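Local coordinates for 3-dehydroquinate dehydratase (Aquifex aeolicus, PDB 2EGZ), which catalyses the third step of the chorismate pathway, the cis-dehydration of 3-dehydroquinate to 3-dehydroshikimate, as a homodimeric type I dehydroquinase working through a Schiff base, at residues L120-N124 and W125-E129. Numbering follows the deposited sequence.
Sequences LTPPN and WIIRE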
ATOM      1  N   LEU B 120       9.104  -4.720   9.226  1.00 13.66           N
ATOM      2  CA  LEU B 120      10.531  -4.860   8.959  1.00 13.26           C
ATOM      3  C   LEU B 120      11.126  -3.659   8.242  1.00 13.36           C
ATOM      4  O   LEU B 120      10.414  -2.744   7.842  1.00 12.02           O
ATOM      5  CB  LEU B 120      10.749  -6.108   8.092  1.00 15.19           C
ATOM      6  CG  LEU B 120       9.870  -6.164   6.826  1.00 16.90           C
ATOM      7  CD1 LEU B 120      10.475  -5.313   5.714  1.00 17.32           C
ATOM      8  CD2 LEU B 120       9.739  -7.605   6.342  1.00 20.26           C
ATOM      9  N   THR B 121      12.445  -3.678   8.084  1.00 13.20           N
ATOM     10  CA  THR B 121      13.150  -2.624   7.368  1.00 11.72           C
ATOM     11  C   THR B 121      13.333  -3.197   5.968  1.00 12.82           C
ATOM     12  O   THR B 121      14.101  -4.139   5.764  1.00 12.70           O
ATOM     13  CB  THR B 121      14.518  -2.337   8.006  1.00 13.22           C
ATOM     14  OG1 THR B 121      14.319  -1.909   9.360  1.00 12.33           O
ATOM     15  CG2 THR B 121      15.259  -1.246   7.229  1.00 10.33           C
ATOM     16  N   PRO B 122      12.623  -2.634   4.980  1.00 14.07           N
ATOM     17  CA  PRO B 122      12.711  -3.117   3.599  1.00 13.94           C
ATOM     18  C   PRO B 122      14.085  -3.014   2.953  1.00 14.48           C
ATOM     19  O   PRO B 122      14.963  -2.291   3.437  1.00 14.85           O
ATOM     20  CB  PRO B 122      11.651  -2.284   2.879  1.00 14.58           C
ATOM     21  CG  PRO B 122      11.682  -0.983   3.631  1.00 16.84           C
ATOM     22  CD  PRO B 122      11.771  -1.433   5.071  1.00 14.98           C
ATOM     23  N   PRO B 123      14.295  -3.765   1.857  1.00 14.07           N
ATOM     24  CA  PRO B 123      15.558  -3.782   1.112  1.00 13.96           C
ATOM     25  C   PRO B 123      15.987  -2.373   0.732  1.00 13.08           C
ATOM     26  O   PRO B 123      15.162  -1.468   0.637  1.00 12.16           O
ATOM     27  CB  PRO B 123      15.219  -4.633  -0.107  1.00 15.33           C
ATOM     28  CG  PRO B 123      14.261  -5.624   0.459  1.00 16.49           C
ATOM     29  CD  PRO B 123      13.353  -4.751   1.294  1.00 14.12           C
ATOM     30  N   ASN B 124      17.281  -2.193   0.498  1.00 14.24           N
ATOM     31  CA  ASN B 124      17.804  -0.880   0.161  1.00 14.79           C
ATOM     32  C   ASN B 124      17.129  -0.174  -1.000  1.00 13.72           C
ATOM     33  O   ASN B 124      16.880   1.024  -0.913  1.00 13.15           O
ATOM     34  CB  ASN B 124      19.310  -0.957  -0.094  1.00 14.44           C
ATOM     35  CG  ASN B 124      20.070  -1.473   1.108  1.00 15.73           C
ATOM     36  OD1 ASN B 124      19.578  -1.417   2.238  1.00 15.86           O
ATOM     37  ND2 ASN B 124      21.279  -1.968   0.878  1.00 16.35           N
ATOM     38  N   TRP B 125      16.816  -0.896  -2.076  1.00 14.52           N
ATOM     39  CA  TRP B 125      16.199  -0.243  -3.226  1.00 15.43           C
ATOM     40  C   TRP B 125      14.859   0.397  -2.886  1.00 15.14           C
ATOM     41  O   TRP B 125      14.484   1.411  -3.479  1.00 14.01           O
ATOM     42  CB  TRP B 125      16.040  -1.215  -4.408  1.00 18.25           C
ATOM     43  CG  TRP B 125      15.010  -2.279  -4.223  1.00 21.00           C
ATOM     44  CD1 TRP B 125      15.197  -3.523  -3.696  1.00 21.81           C
ATOM     45  CD2 TRP B 125      13.623  -2.195  -4.578  1.00 24.16           C
ATOM     46  NE1 TRP B 125      14.013  -4.223  -3.707  1.00 23.58           N
ATOM     47  CE2 TRP B 125      13.032  -3.433  -4.243  1.00 24.49           C
ATOM     48  CE3 TRP B 125      12.827  -1.196  -5.153  1.00 25.09           C
ATOM     49  CZ2 TRP B 125      11.672  -3.698  -4.459  1.00 25.89           C
ATOM     50  CZ3 TRP B 125      11.472  -1.459  -5.368  1.00 27.32           C
ATOM     51  CH2 TRP B 125      10.912  -2.704  -5.022  1.00 25.50           C
ATOM     52  N   ILE B 126      14.142  -0.189  -1.931  1.00 13.88           N
ATOM     53  CA  ILE B 126      12.859   0.355  -1.500  1.00 13.81           C
ATOM     54  C   ILE B 126      13.104   1.618  -0.673  1.00 14.09           C
ATOM     55  O   ILE B 126      12.408   2.618  -0.834  1.00 14.47           O
ATOM     56  CB  ILE B 126      12.072  -0.677  -0.662  1.00 15.78           C
ATOM     57  CG1 ILE B 126      11.591  -1.807  -1.578  1.00 15.46           C
ATOM     58  CG2 ILE B 126      10.891  -0.009   0.034  1.00 16.12           C
ATOM     59  CD1 ILE B 126      10.779  -2.881  -0.876  1.00 18.86           C
ATOM     60  N   ILE B 127      14.099   1.572   0.208  1.00 11.47           N
ATOM     61  CA  ILE B 127      14.428   2.741   1.017  1.00 13.32           C
ATOM     62  C   ILE B 127      14.752   3.914   0.092  1.00 12.56           C
ATOM     63  O   ILE B 127      14.234   5.020   0.261  1.00 12.68           O
ATOM     64  CB  ILE B 127      15.652   2.468   1.923  1.00 12.32           C
ATOM     65  CG1 ILE B 127      15.280   1.432   2.983  1.00 12.72           C
ATOM     66  CG2 ILE B 127      16.142   3.772   2.563  1.00 14.45           C
ATOM     67  CD1 ILE B 127      16.435   0.962   3.838  1.00 11.08           C
ATOM     68  N   ARG B 128      15.601   3.665  -0.900  1.00 12.76           N
ATOM     69  CA  ARG B 128      15.988   4.712  -1.837  1.00 13.88           C
ATOM     70  C   ARG B 128      14.831   5.203  -2.702  1.00 14.33           C
ATOM     71  O   ARG B 128      14.736   6.393  -2.993  1.00 14.34           O
ATOM     72  CB  ARG B 128      17.138   4.232  -2.732  1.00 13.04           C
ATOM     73  CG  ARG B 128      18.461   4.048  -1.996  1.00 15.01           C
ATOM     74  CD  ARG B 128      19.600   3.783  -2.978  1.00 15.82           C
ATOM     75  NE  ARG B 128      19.462   2.481  -3.619  1.00 19.27           N
ATOM     76  CZ  ARG B 128      20.088   1.379  -3.220  1.00 17.36           C
ATOM     77  NH1 ARG B 128      20.914   1.410  -2.180  1.00 16.63           N
ATOM     78  NH2 ARG B 128      19.875   0.239  -3.860  1.00 18.47           N
ATOM     79  N   GLU B 129      13.956   4.294  -3.119  1.00 16.65           N
ATOM     80  CA  GLU B 129      12.823   4.689  -3.948  1.00 18.11           C
ATOM     81  C   GLU B 129      11.865   5.591  -3.180  1.00 17.67           C
ATOM     82  O   GLU B 129      11.346   6.564  -3.726  1.00 17.17           O
ATOM     83  CB  GLU B 129      12.063   3.467  -4.453  1.00 21.52           C
ATOM     84  CG  GLU B 129      10.921   3.835  -5.389  1.00 25.70           C
ATOM     85  CD  GLU B 129      10.194   2.623  -5.916  1.00 29.31           C
ATOM     86  OE1 GLU B 129      10.858   1.747  -6.510  1.00 31.93           O
ATOM     87  OE2 GLU B 129       8.961   2.546  -5.738  1.00 32.41           O
TER
HETATM   88  O   HOH W   1      22.265  -1.448  -1.910  1.00 28.56           O
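Arg-128 holds CG beside its backbone N (chi1 -69°), and a bend at chi3 turns the chain back toward the start of the helix, laying its guanidinium over Asn-124, whose CG stands beside its own backbone N. NH1 comes within 3.5 Å of Asn-124 CB, and the backbone O of Asn-124 lies over one guanidinium face. A water joins the two polar ends, accepting from Asn-124 ND2 (3.0 Å) and from Arg-128 NH1 (3.2 Å), in the guanidinium plane. NH1 also bonds Gln-162, while Asn-124 OD1 takes an N-H of Arg-155 from helix 150-160. Pro-123, the N-cap, offers its O to Ile-127 N at 3.2 Å and, weakly, to Ile-126 N; Arg-128 N hydrogen-bonds Asn-124 O at 2.9 Å. On the apolar side, Ile-126 crosses Pro-122 at about a right angle, CG2 lying 3.7 Å from Pro-122 CB, and the Ile-126 side chain lies alongside the Pro-123 ring, CD1 near Pro-123 CD. Trp-125 brings CD1 to 3.8 Å from Pro-123 CB. This is the start of helix 124-136, which follows barrel strand 110-117 in the TIM-barrel fold. The junction of loop and helix pairs proline-isoleucine packing with a water-bridged amide-guanidinium link whose hydrogen bonds should limit rotation of both polar groups.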